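Side-chain contacts in cellulosomal scaffoldin adaptor protein B (Acetivibrio cellulolyticus, PDB 4U3S), which probably bridges components of the bacterial cellulosome by binding dockerin modules through cohesin domains, the third of which, a type II cohesin, makes up this chain: residues A[88-93]-A[134-139]; A[3-8]-A[143-148]; A[49-52]-A[56-59]; A[8-13]-A[18-23]. All coordinates share one frame; numbering follows the deposited sequence.

In the fold
Interactions 1, 2 and 3 are buried, interaction 4 lies at the surface. Interaction 2 is purely apolar and spans the inside of the sandwich, from strand 4-9 in one sheet to strand 143-147 in the other. Interaction 1 sits on the other side of that second sheet, where an asparagine amide meets a methionine sulfur beside a chain of another protein; Met136 also packs on Thr144, next to interaction 2. Interaction 3 closes a loop by setting a tyrosine ring against peptide backbone, while interaction 4 is a hydrogen-bonded hairpin with a carboxylate at its end. Interactions 2 and 4 share strand 4-9 and Asn8; interactions 3 and 4 touch through Val49 and Ile19.

Interaction 1 of 4, residues A[88-93]-A[134-139]; sequences ILNLSR and VTMPNG
Asn90 reaches out from strand 88-95 to meet the sulfur of Met136 and the hydroxyl of Thr135 in the loop that precedes strand 143-147. The one bond across the contact is weak: Asn90 ND2 donates to Met136 SD over 3.6 Å, with a fairly straight N-H...S angle of 155°. The same amide nitrogen, Asn90 ND2, lies 4.1 Å from Thr135 OG1, near but not bonded. Its stronger partner is Asn38 OD1 on strand 32-40, and Gln36 NE2 donates to Asn90 OD1, so both ends of the amide are held and its rotation is fixed. Thr135 OG1 is likewise engaged, with Ser133 OG and with a polar side chain on the chain of another protein.

The rest is shape. The Asn90 side chain runs past those of Met136 and Thr135 in opposite directions, touching them alongside. CG of Asn90 stands anti to the backbone N (chi1 -165°), which sends the amide toward the loop. Met136 bends at its last torsion, and its terminal methyl turns onto Thr144.

A backbone bond shapes the loop: Gly139 N reaches Met136 O at 2.9 Å, closing a type I turn from Met136 to Gly139. On the strand, Leu89 and Leu91 point into the core onto Phe118 and Val116. Polar side chains outside, leucines inside and a partner protein against the outer side are consistent with this being the dockerin-binding face of a cohesin beta-sandwich.

Interaction 2 of 4, residues A[3-8]-A[143-148]; sequences SYITMN and TTLFNW
Ile5 drops from strand 4-9 between Thr143 and Leu145, two side chains on the same side of strand 143-147. Its two branches divide the work. The CG2 methyl of Ile5 meets Thr143 CG2 tip to tip at 4.1 Å, and the CD1 methyl of Ile5 reaches Leu145 CD2 at 3.9 Å, the isoleucine and leucine side chains crossing at a slant. With CG1 anti to the backbone N (chi1 -179°), the longer branch of Ile5 extends toward the leucine.

These two strands belong to different sheets, so the touch is made across the hydrophobic interior of the cohesin beta-sandwich; the closest CA atoms, those of Ile5 and Thr143, stay 8.3 Å apart. Around this pair the next shell comes from both sheets and a loop: Val24 and Val159 lie against Ile5 from its own sheet, Val37 of strand 32-40 touches both Ile5 and Thr143, and Tyr157 packs on Ile5 and Leu145.

Farther out, polar bonds set the orientation. Thr143 OG1 is bonded to Ile140 O and Tyr157 OH, which fixes the rotation of the side chain and leaves its methyl for Ile5.

Interaction 3 of 4, residues A[49-52]-A[56-59]; sequences VNPK and AYTN
Ala56 and Tyr57 come back against Val49 and Asn50 in the loop between strands 46-49 and 64-65, a connection of the cohesin sandwich that combines an isolated beta bridge with an Asx turn. At Ala56 the backbones of Val49 and Ala56 are bridged, their CA atoms 4.1 Å apart. Val49 CG1 sits 3.8 Å from Ala56 CA, while the alanine methyl itself points away and touches the valine more loosely.

Tyr57 carries most of what follows. With chi2 at 11° its ring plane nearly contains the bond from CA to CB, and the CD1-CE1 side comes to the peptide joining Val49 and Asn50: Tyr57 CE1 is 3.4 Å from Val49 C and just as close to Asn50 N. Over one face stands Val49 N, 4.0 Å above the plane and offset toward the rim. The ring also meets that of His82, their planes at about 15°, and Leu89 packs against it from strand 88-95. At the far end of the ring, Tyr57 OH lies 4.3 Å from Pro51 CD.

The strand-end peptide that Tyr57 presses on leads straight into the Asx turn, where Asn50 OD1 accepts from Thr53 N and from Lys52 N, the latter at 2.8 Å with the donor tilted 22° from the carbonyl plane.

Interaction 4 of 4, residues A[8-13]-A[18-23]; sequences NFDKNT and QIIKAT
Phe9 turns the edge of its ring to Ala22: Ala22 CA lies in the ring plane, and the alanine methyl, Ala22 CB, approaches Phe9 CD1 at 3.8 Å. From the next residue but one, Ile20 meets the base of the same side chain at a slant, its CG2 3.9 Å from Phe9 CB. That methyl, Ile20 CG2, anti to the isoleucine's own backbone N, is also 3.3 Å from Lys11 O. Pro162 and Ile165 pack on this apolar group.

Asp10 and Lys21 lie across one another on the other side. With chi1 at 61°, the carboxylate of Asp10 swings back over Lys21, and Asp10 OD1 accepts from Lys21 N at 2.9 Å along a straight N-H...O line (170°), although the nitrogen stands 47° out of the carboxylate plane. Asp10 OD2 rests on the aliphatic part of Lys21, 3.5 Å from Lys21 CG, whereas NZ stays too far for a salt bridge. Farther along, Lys11 CD packs on Gln18 NE2 at 3.3 Å, while Gln18 OE1 is bonded to Glu15 N.

The backbones pair underneath: Asn8 and Thr23 exchange two bonds, and Asp10 N donates to Lys21 O. The aspartate thus uses its side chain to continue the pairing where strand 4-9 has ended; this is the antiparallel beta hairpin of strands 4-9 and 19-27, in the mixed sheet of the cohesin sandwich, here near its connecting loop.

Interaction 1 of 4, residues A[88-93]-A[134-139]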
loop_
_atom_site.group_PDB
_atom_site.type_symbol
_atom_site.label_atom_id
_atom_site.label_comp_id
_atom_site.label_asym_id
_atom_site.label_seq_id
_atom_site.Cartn_x
_atom_site.Cartn_y
_atom_site.Cartn_z
ATOM N N ILE A 88 14.977 4.033 1.849
ATOM C CA ILE A 88 13.987 2.968 1.644
ATOM C C ILE A 88 13.253 3.214 0.338
ATOM O O ILE A 88 12.723 4.315 0.141
ATOM C CB ILE A 88 12.953 2.867 2.781
ATOM C CG1 ILE A 88 13.638 2.376 4.047
ATOM C CG2 ILE A 88 11.842 1.864 2.415
ATOM C CD1 ILE A 88 12.924 2.729 5.323
ATOM N N LEU A 89 13.262 2.212 -0.546
ATOM C CA LEU A 89 12.366 2.182 -1.705
ATOM C C LEU A 89 11.295 1.120 -1.496
ATOM O O LEU A 89 11.553 0.037 -0.928
ATOM C CB LEU A 89 13.112 1.848 -2.985
ATOM C CG LEU A 89 14.349 2.681 -3.294
ATOM C CD1 LEU A 89 14.960 2.226 -4.607
ATOM C CD2 LEU A 89 14.004 4.169 -3.278
ATOM N N ASN A 90 10.084 1.455 -1.929
ATOM C CA ASN A 90 9.020 0.496 -1.981
ATOM C C ASN A 90 8.338 0.567 -3.337
ATOM O O ASN A 90 7.805 1.608 -3.720
ATOM C CB ASN A 90 8.042 0.747 -0.858
ATOM C CG ASN A 90 7.132 -0.421 -0.664
ATOM O OD1 ASN A 90 6.165 -0.590 -1.393
ATOM N ND2 ASN A 90 7.440 -1.245 0.310
ATOM N N LEU A 91 8.402 -0.542 -4.053
ATOM C CA LEU A 91 8.030 -0.629 -5.465
ATOM C C LEU A 91 6.984 -1.703 -5.613
ATOM O O LEU A 91 7.062 -2.732 -4.963
ATOM C CB LEU A 91 9.265 -1.097 -6.253
ATOM C CG LEU A 91 10.635 -0.498 -5.949
ATOM C CD1 LEU A 91 11.722 -1.293 -6.629
ATOM C CD2 LEU A 91 10.583 0.899 -6.524
ATOM N N SER A 92 6.003 -1.505 -6.474
ATOM C CA SER A 92 5.013 -2.523 -6.726
ATOM C C SER A 92 4.495 -2.429 -8.167
ATOM O O SER A 92 4.412 -1.327 -8.725
ATOM C CB SER A 92 3.832 -2.340 -5.782
ATOM O OG SER A 92 2.917 -3.404 -6.034
ATOM N N ARG A 93 4.180 -3.582 -8.753
ATOM C CA ARG A 93 3.494 -3.623 -10.047
ATOM C C ARG A 93 2.657 -4.886 -10.104
ATOM O O ARG A 93 3.059 -5.922 -9.546
ATOM C CB ARG A 93 4.502 -3.596 -11.186
ATOM C CG ARG A 93 3.922 -3.427 -12.570
ATOM C CD ARG A 93 5.037 -3.232 -13.609
ATOM N NE ARG A 93 4.436 -3.174 -14.940
ATOM C CZ ARG A 93 4.145 -2.063 -15.609
ATOM N NH1 ARG A 93 4.438 -0.874 -15.118
ATOM N NH2 ARG A 93 3.539 -2.139 -16.783
ATOM N N VAL A 134 7.029 -2.795 8.002
ATOM C CA VAL A 134 5.748 -2.911 8.721
ATOM C C VAL A 134 4.540 -2.701 7.801
ATOM O O VAL A 134 3.413 -3.090 8.135
ATOM C CB VAL A 134 5.671 -1.921 9.903
ATOM C CG1 VAL A 134 6.749 -2.246 10.925
ATOM C CG2 VAL A 134 5.767 -0.479 9.429
ATOM N N THR A 135 4.773 -2.080 6.647
ATOM C CA THR A 135 3.730 -1.909 5.633
ATOM C C THR A 135 3.403 -3.212 4.908
ATOM O O THR A 135 2.461 -3.281 4.129
ATOM C CB THR A 135 4.112 -0.897 4.549
ATOM O OG1 THR A 135 5.256 -1.380 3.816
ATOM C CG2 THR A 135 4.394 0.488 5.133
ATOM N N MET A 136 4.209 -4.252 5.149
ATOM C CA MET A 136 4.049 -5.555 4.509
ATOM C C MET A 136 4.334 -6.590 5.608
ATOM O O MET A 136 5.321 -7.305 5.581
ATOM C CB MET A 136 5.049 -5.698 3.345
ATOM C CG MET A 136 4.835 -4.759 2.180
ATOM S SD MET A 136 6.386 -4.490 1.307
ATOM C CE MET A 136 6.748 -6.125 0.678
ATOM N N PRO A 137 3.446 -6.663 6.608
ATOM C CA PRO A 137 3.768 -7.400 7.810
ATOM C C PRO A 137 4.013 -8.890 7.571
ATOM O O PRO A 137 4.710 -9.519 8.364
ATOM C CB PRO A 137 2.548 -7.160 8.712
ATOM C CG PRO A 137 1.482 -6.624 7.848
ATOM C CD PRO A 137 2.180 -5.927 6.726
ATOM N N ASN A 138 3.433 -9.435 6.507
ATOM C CA ASN A 138 3.583 -10.844 6.191
ATOM C C ASN A 138 4.550 -11.121 5.049
ATOM O O ASN A 138 4.618 -12.227 4.529
ATOM C CB ASN A 138 2.194 -11.402 5.917
ATOM C CG ASN A 138 1.342 -11.362 7.158
ATOM O OD1 ASN A 138 1.774 -11.817 8.213
ATOM N ND2 ASN A 138 0.158 -10.767 7.065
ATOM N N GLY A 139 5.331 -10.116 4.694
ATOM C CA GLY A 139 6.402 -10.271 3.728
ATOM C C GLY A 139 7.454 -11.283 4.131
ATOM O O GLY A 139 7.665 -11.562 5.318
#

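Interaction 2 of 4, residues A[3-8]-A[143-148]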
loop_
_atom_site.group_PDB
_atom_site.type_symbol
_atom_site.label_atom_id
_atom_site.label_comp_id
_atom_site.label_asym_id
_atom_site.label_seq_id
_atom_site.Cartn_x
_atom_site.Cartn_y
_atom_site.Cartn_z
ATOM N N SER A 3 12.596 -21.974 -6.982
ATOM C CA SER A 3 11.872 -20.700 -7.150
ATOM C C SER A 3 12.492 -19.621 -6.266
ATOM O O SER A 3 12.875 -19.911 -5.118
ATOM C CB SER A 3 10.405 -20.900 -6.776
ATOM O OG SER A 3 9.854 -21.934 -7.568
ATOM N N TYR A 4 12.563 -18.382 -6.763
ATOM C CA TYR A 4 13.203 -17.309 -6.012
ATOM C C TYR A 4 12.918 -15.949 -6.587
ATOM O O TYR A 4 12.439 -15.828 -7.719
ATOM C CB TYR A 4 14.733 -17.482 -5.949
ATOM C CG TYR A 4 15.464 -17.452 -7.285
ATOM C CD1 TYR A 4 15.769 -16.259 -7.910
ATOM C CD2 TYR A 4 15.912 -18.637 -7.885
ATOM C CE1 TYR A 4 16.428 -16.233 -9.126
ATOM C CE2 TYR A 4 16.579 -18.617 -9.097
ATOM C CZ TYR A 4 16.856 -17.407 -9.690
ATOM O OH TYR A 4 17.509 -17.357 -10.892
ATOM N N ILE A 5 13.214 -14.947 -5.768
ATOM C CA ILE A 5 13.275 -13.563 -6.191
ATOM C C ILE A 5 14.671 -13.079 -5.801
ATOM O O ILE A 5 15.217 -13.495 -4.755
ATOM C CB ILE A 5 12.162 -12.684 -5.582
ATOM C CG1 ILE A 5 12.287 -11.243 -6.116
ATOM C CG2 ILE A 5 12.216 -12.704 -4.051
ATOM C CD1 ILE A 5 11.086 -10.400 -5.802
ATOM N N THR A 6 15.272 -12.243 -6.631
ATOM C CA THR A 6 16.618 -11.768 -6.376
ATOM C C THR A 6 16.762 -10.384 -6.985
ATOM O O THR A 6 15.837 -9.888 -7.652
ATOM C CB THR A 6 17.666 -12.751 -6.946
ATOM O OG1 THR A 6 18.962 -12.470 -6.398
ATOM C CG2 THR A 6 17.714 -12.695 -8.469
ATOM N N MET A 7 17.891 -9.759 -6.703
ATOM C CA MET A 7 18.345 -8.571 -7.457
ATOM C C MET A 7 19.711 -8.854 -8.078
ATOM O O MET A 7 20.592 -9.440 -7.441
ATOM C CB MET A 7 18.469 -7.358 -6.540
ATOM C CG MET A 7 17.208 -6.594 -6.309
ATOM S SD MET A 7 17.495 -5.122 -5.288
ATOM C CE MET A 7 17.600 -5.839 -3.634
ATOM N N ASN A 8 19.871 -8.427 -9.318
ATOM C CA ASN A 8 21.138 -8.516 -10.042
ATOM C C ASN A 8 21.532 -7.110 -10.436
ATOM O O ASN A 8 20.693 -6.359 -10.934
ATOM C CB ASN A 8 20.961 -9.352 -11.315
ATOM C CG ASN A 8 20.456 -10.751 -11.024
ATOM O OD1 ASN A 8 19.502 -11.230 -11.648
ATOM N ND2 ASN A 8 21.064 -11.394 -10.051
ATOM N N THR A 143 9.487 -8.935 0.780
ATOM C CA THR A 143 8.923 -9.290 -0.507
ATOM C C THR A 143 7.540 -9.896 -0.353
ATOM O O THR A 143 7.294 -10.728 0.550
ATOM C CB THR A 143 9.810 -10.277 -1.325
ATOM O OG1 THR A 143 9.778 -11.596 -0.762
ATOM C CG2 THR A 143 11.237 -9.784 -1.406
ATOM N N THR A 144 6.638 -9.496 -1.252
ATOM C CA THR A 144 5.353 -10.158 -1.384
ATOM C C THR A 144 5.069 -10.394 -2.851
ATOM O O THR A 144 5.149 -9.463 -3.663
ATOM C CB THR A 144 4.197 -9.334 -0.761
ATOM O OG1 THR A 144 4.172 -8.024 -1.336
ATOM C CG2 THR A 144 4.351 -9.206 0.732
ATOM N N LEU A 145 4.831 -11.645 -3.206
ATOM C CA LEU A 145 4.513 -12.032 -4.577
ATOM C C LEU A 145 3.104 -12.584 -4.615
ATOM O O LEU A 145 2.625 -13.148 -3.621
ATOM C CB LEU A 145 5.504 -13.081 -5.088
ATOM C CG LEU A 145 6.969 -12.696 -4.892
ATOM C CD1 LEU A 145 7.857 -13.860 -5.314
ATOM C CD2 LEU A 145 7.315 -11.413 -5.646
ATOM N N PHE A 146 2.439 -12.432 -5.770
ATOM C CA PHE A 146 1.022 -12.757 -5.907
ATOM C C PHE A 146 0.769 -13.576 -7.164
ATOM O O PHE A 146 1.511 -13.470 -8.126
ATOM C CB PHE A 146 0.200 -11.461 -5.967
ATOM C CG PHE A 146 0.281 -10.657 -4.688
ATOM C CD1 PHE A 146 1.345 -9.811 -4.467
ATOM C CD2 PHE A 146 -0.668 -10.784 -3.711
ATOM C CE1 PHE A 146 1.451 -9.105 -3.275
ATOM C CE2 PHE A 146 -0.575 -10.054 -2.521
ATOM C CZ PHE A 146 0.484 -9.225 -2.310
ATOM N N ASN A 147 -0.285 -14.390 -7.134
ATOM C CA ASN A 147 -0.631 -15.205 -8.281
ATOM C C ASN A 147 -1.881 -14.661 -8.956
ATOM O O ASN A 147 -2.512 -13.694 -8.470
ATOM C CB ASN A 147 -0.792 -16.660 -7.895
ATOM C CG ASN A 147 -1.947 -16.900 -6.948
ATOM O OD1 ASN A 147 -2.947 -16.185 -6.960
ATOM N ND2 ASN A 147 -1.832 -17.961 -6.141
ATOM N N TRP A 148 -2.249 -15.279 -10.071
ATOM C CA TRP A 148 -3.308 -14.732 -10.888
ATOM C C TRP A 148 -4.714 -15.035 -10.398
ATOM O O TRP A 148 -5.692 -14.633 -11.042
ATOM C CB TRP A 148 -3.137 -15.121 -12.342
ATOM C CG TRP A 148 -3.259 -16.598 -12.705
ATOM C CD1 TRP A 148 -3.711 -17.630 -11.952
ATOM C CD2 TRP A 148 -2.963 -17.135 -13.991
ATOM N NE1 TRP A 148 -3.705 -18.806 -12.697
ATOM C CE2 TRP A 148 -3.256 -18.511 -13.958
ATOM C CE3 TRP A 148 -2.504 -16.567 -15.183
ATOM C CZ2 TRP A 148 -3.060 -19.335 -15.060
ATOM C CZ3 TRP A 148 -2.310 -17.387 -16.275
ATOM C CH2 TRP A 148 -2.578 -18.756 -16.203
#

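Interaction 3 of 4, residues A[49-52]-A[56-59]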
loop_
_atom_site.group_PDB
_atom_site.type_symbol
_atom_site.label_atom_id
_atom_site.label_comp_id
_atom_site.label_asym_id
_atom_site.label_seq_id
_atom_site.Cartn_x
_atom_site.Cartn_y
_atom_site.Cartn_z
ATOM N N VAL A 49 17.931 6.578 -8.566
ATOM C CA VAL A 49 17.636 7.308 -9.807
ATOM C C VAL A 49 16.943 6.388 -10.796
ATOM O O VAL A 49 16.981 5.154 -10.650
ATOM C CB VAL A 49 18.891 7.871 -10.509
ATOM C CG1 VAL A 49 19.688 8.758 -9.572
ATOM C CG2 VAL A 49 19.779 6.743 -11.045
ATOM N N ASN A 50 16.288 6.977 -11.784
ATOM C CA ASN A 50 15.727 6.180 -12.864
ATOM C C ASN A 50 16.900 5.603 -13.642
ATOM O O ASN A 50 17.782 6.349 -14.037
ATOM C CB ASN A 50 14.828 7.045 -13.755
ATOM C CG ASN A 50 14.269 6.282 -14.921
ATOM O OD1 ASN A 50 14.996 5.848 -15.783
ATOM N ND2 ASN A 50 12.956 6.135 -14.962
ATOM N N PRO A 51 16.904 4.285 -13.862
ATOM C CA PRO A 51 18.084 3.627 -14.431
ATOM C C PRO A 51 18.292 3.990 -15.910
ATOM O O PRO A 51 19.428 3.951 -16.392
ATOM C CB PRO A 51 17.782 2.140 -14.220
ATOM C CG PRO A 51 16.297 2.059 -14.225
ATOM C CD PRO A 51 15.851 3.305 -13.510
ATOM N N LYS A 52 17.220 4.378 -16.606
ATOM C CA LYS A 52 17.310 4.774 -18.022
ATOM C C LYS A 52 17.692 6.224 -18.257
ATOM O O LYS A 52 18.468 6.523 -19.144
ATOM C CB LYS A 52 15.983 4.509 -18.714
ATOM C CG LYS A 52 15.667 3.031 -18.777
ATOM C CD LYS A 52 14.284 2.816 -19.333
ATOM C CE LYS A 52 14.131 1.388 -19.822
ATOM N NZ LYS A 52 12.751 0.981 -20.123
ATOM N N ALA A 56 16.828 11.691 -10.686
ATOM C CA ALA A 56 16.780 11.245 -9.291
ATOM C C ALA A 56 15.365 10.922 -8.868
ATOM O O ALA A 56 14.426 11.624 -9.230
ATOM C CB ALA A 56 17.355 12.300 -8.365
ATOM N N TYR A 57 15.234 9.865 -8.066
ATOM C CA TYR A 57 13.969 9.511 -7.498
ATOM C C TYR A 57 13.537 10.525 -6.464
ATOM O O TYR A 57 14.343 10.944 -5.623
ATOM C CB TYR A 57 14.029 8.168 -6.752
ATOM C CG TYR A 57 13.879 6.918 -7.612
ATOM C CD1 TYR A 57 13.932 6.970 -9.000
ATOM C CD2 TYR A 57 13.671 5.690 -7.019
ATOM C CE1 TYR A 57 13.767 5.839 -9.757
ATOM C CE2 TYR A 57 13.540 4.534 -7.770
ATOM C CZ TYR A 57 13.601 4.613 -9.136
ATOM O OH TYR A 57 13.458 3.470 -9.884
ATOM N N THR A 58 12.259 10.846 -6.506
ATOM C CA THR A 58 11.565 11.491 -5.387
ATOM C C THR A 58 10.849 10.352 -4.681
ATOM O O THR A 58 10.920 9.198 -5.111
ATOM C CB THR A 58 10.513 12.518 -5.849
ATOM O OG1 THR A 58 9.435 11.846 -6.519
ATOM C CG2 THR A 58 11.120 13.554 -6.762
ATOM N N ASN A 59 10.109 10.649 -3.611
ATOM C CA ASN A 59 9.422 9.575 -2.902
ATOM C C ASN A 59 8.230 8.988 -3.668
ATOM O O ASN A 59 7.578 8.065 -3.175
ATOM C CB ASN A 59 8.993 10.072 -1.510
ATOM C CG ASN A 59 10.148 10.140 -0.541
ATOM O OD1 ASN A 59 11.165 9.467 -0.724
ATOM N ND2 ASN A 59 9.995 10.931 0.512
#

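Interaction 4 of 4, residues A[8-13]-A[18-23]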
loop_
_atom_site.group_PDB
_atom_site.type_symbol
_atom_site.label_atom_id
_atom_site.label_comp_id
_atom_site.label_asym_id
_atom_site.label_seq_id
_atom_site.Cartn_x
_atom_site.Cartn_y
_atom_site.Cartn_z
ATOM N N ASN A 8 19.871 -8.427 -9.318
ATOM C CA ASN A 8 21.138 -8.516 -10.042
ATOM C C ASN A 8 21.532 -7.110 -10.436
ATOM O O ASN A 8 20.693 -6.359 -10.934
ATOM C CB ASN A 8 20.961 -9.352 -11.315
ATOM C CG ASN A 8 20.456 -10.751 -11.024
ATOM O OD1 ASN A 8 19.502 -11.230 -11.648
ATOM N ND2 ASN A 8 21.064 -11.394 -10.051
ATOM N N PHE A 9 22.807 -6.780 -10.224
ATOM C CA PHE A 9 23.367 -5.510 -10.656
ATOM C C PHE A 9 24.066 -5.693 -11.996
ATOM O O PHE A 9 24.752 -6.682 -12.193
ATOM C CB PHE A 9 24.406 -4.998 -9.653
ATOM C CG PHE A 9 23.906 -4.888 -8.231
ATOM C CD1 PHE A 9 22.716 -4.261 -7.946
ATOM C CD2 PHE A 9 24.669 -5.380 -7.174
ATOM C CE1 PHE A 9 22.264 -4.132 -6.635
ATOM C CE2 PHE A 9 24.226 -5.272 -5.866
ATOM C CZ PHE A 9 23.020 -4.643 -5.593
ATOM N N ASP A 10 23.929 -4.737 -12.910
ATOM C CA ASP A 10 24.700 -4.798 -14.167
ATOM C C ASP A 10 26.188 -4.609 -13.893
ATOM O O ASP A 10 27.037 -5.087 -14.666
ATOM C CB ASP A 10 24.206 -3.812 -15.242
ATOM C CG ASP A 10 24.282 -2.342 -14.818
ATOM O OD1 ASP A 10 24.524 -2.045 -13.633
ATOM O OD2 ASP A 10 24.070 -1.476 -15.698
ATOM N N LYS A 11 26.499 -3.911 -12.805
ATOM C CA LYS A 11 27.880 -3.660 -12.385
ATOM C C LYS A 11 27.935 -3.699 -10.873
ATOM O O LYS A 11 27.050 -3.157 -10.208
ATOM C CB LYS A 11 28.337 -2.277 -12.851
ATOM C CG LYS A 11 28.123 -1.995 -14.329
ATOM C CD LYS A 11 28.403 -0.538 -14.653
ATOM C CE LYS A 11 27.848 -0.138 -16.013
ATOM N NZ LYS A 11 27.627 1.340 -16.118
ATOM N N ASN A 12 28.979 -4.286 -10.310
ATOM C CA ASN A 12 29.086 -4.351 -8.849
ATOM C C ASN A 12 30.195 -3.460 -8.312
ATOM O O ASN A 12 30.554 -3.526 -7.134
ATOM C CB ASN A 12 29.271 -5.800 -8.380
ATOM C CG ASN A 12 30.609 -6.381 -8.787
ATOM O OD1 ASN A 12 31.211 -5.958 -9.778
ATOM N ND2 ASN A 12 31.094 -7.349 -8.019
ATOM N N THR A 13 30.754 -2.642 -9.193
ATOM C CA THR A 13 31.694 -1.606 -8.816
ATOM C C THR A 13 31.300 -0.329 -9.564
ATOM O O THR A 13 30.772 -0.391 -10.682
ATOM C CB THR A 13 33.148 -2.018 -9.136
ATOM O OG1 THR A 13 33.269 -2.433 -10.509
ATOM C CG2 THR A 13 33.584 -3.160 -8.222
ATOM N N GLN A 18 28.662 7.395 -11.357
ATOM C CA GLN A 18 28.261 6.290 -12.222
ATOM C C GLN A 18 26.968 5.616 -11.724
ATOM O O GLN A 18 26.772 5.491 -10.525
ATOM C CB GLN A 18 29.380 5.277 -12.242
ATOM C CG GLN A 18 29.169 4.135 -13.204
ATOM C CD GLN A 18 30.390 3.246 -13.274
ATOM O OE1 GLN A 18 31.471 3.619 -12.804
ATOM N NE2 GLN A 18 30.225 2.062 -13.858
ATOM N N ILE A 19 26.119 5.170 -12.654
ATOM C CA ILE A 19 24.839 4.520 -12.325
ATOM C C ILE A 19 24.954 2.983 -12.405
ATOM O O ILE A 19 25.425 2.419 -13.414
ATOM C CB ILE A 19 23.710 5.018 -13.257
ATOM C CG1 ILE A 19 23.568 6.545 -13.129
ATOM C CG2 ILE A 19 22.379 4.311 -12.956
ATOM C CD1 ILE A 19 22.527 7.172 -14.044
ATOM N N ILE A 20 24.543 2.336 -11.318
ATOM C CA ILE A 20 24.375 0.897 -11.224
ATOM C C ILE A 20 22.891 0.586 -11.401
ATOM O O ILE A 20 22.049 1.229 -10.771
ATOM C CB ILE A 20 24.777 0.400 -9.825
ATOM C CG1 ILE A 20 26.249 0.709 -9.560
ATOM C CG2 ILE A 20 24.498 -1.084 -9.675
ATOM C CD1 ILE A 20 26.586 0.589 -8.091
ATOM N N LYS A 21 22.573 -0.383 -12.247
ATOM C CA LYS A 21 21.196 -0.776 -12.500
ATOM C C LYS A 21 20.926 -2.037 -11.701
ATOM O O LYS A 21 21.564 -3.057 -11.930
ATOM C CB LYS A 21 20.952 -1.034 -13.989
ATOM C CG LYS A 21 21.091 0.188 -14.891
ATOM C CD LYS A 21 20.686 -0.157 -16.329
ATOM C CE LYS A 21 21.098 0.904 -17.332
ATOM N NZ LYS A 21 20.103 0.992 -18.439
ATOM N N ALA A 22 19.977 -1.950 -10.779
ATOM C CA ALA A 22 19.548 -3.097 -9.988
ATOM C C ALA A 22 18.278 -3.663 -10.584
ATOM O O ALA A 22 17.254 -3.007 -10.638
ATOM C CB ALA A 22 19.337 -2.696 -8.542
ATOM N N THR A 23 18.344 -4.880 -11.069
ATOM C CA THR A 23 17.172 -5.526 -11.635
ATOM C C THR A 23 16.589 -6.547 -10.663
ATOM O O THR A 23 17.287 -7.473 -10.214
ATOM C CB THR A 23 17.491 -6.239 -12.959
ATOM O OG1 THR A 23 17.875 -5.273 -13.944
ATOM C CG2 THR A 23 16.261 -6.972 -13.456
#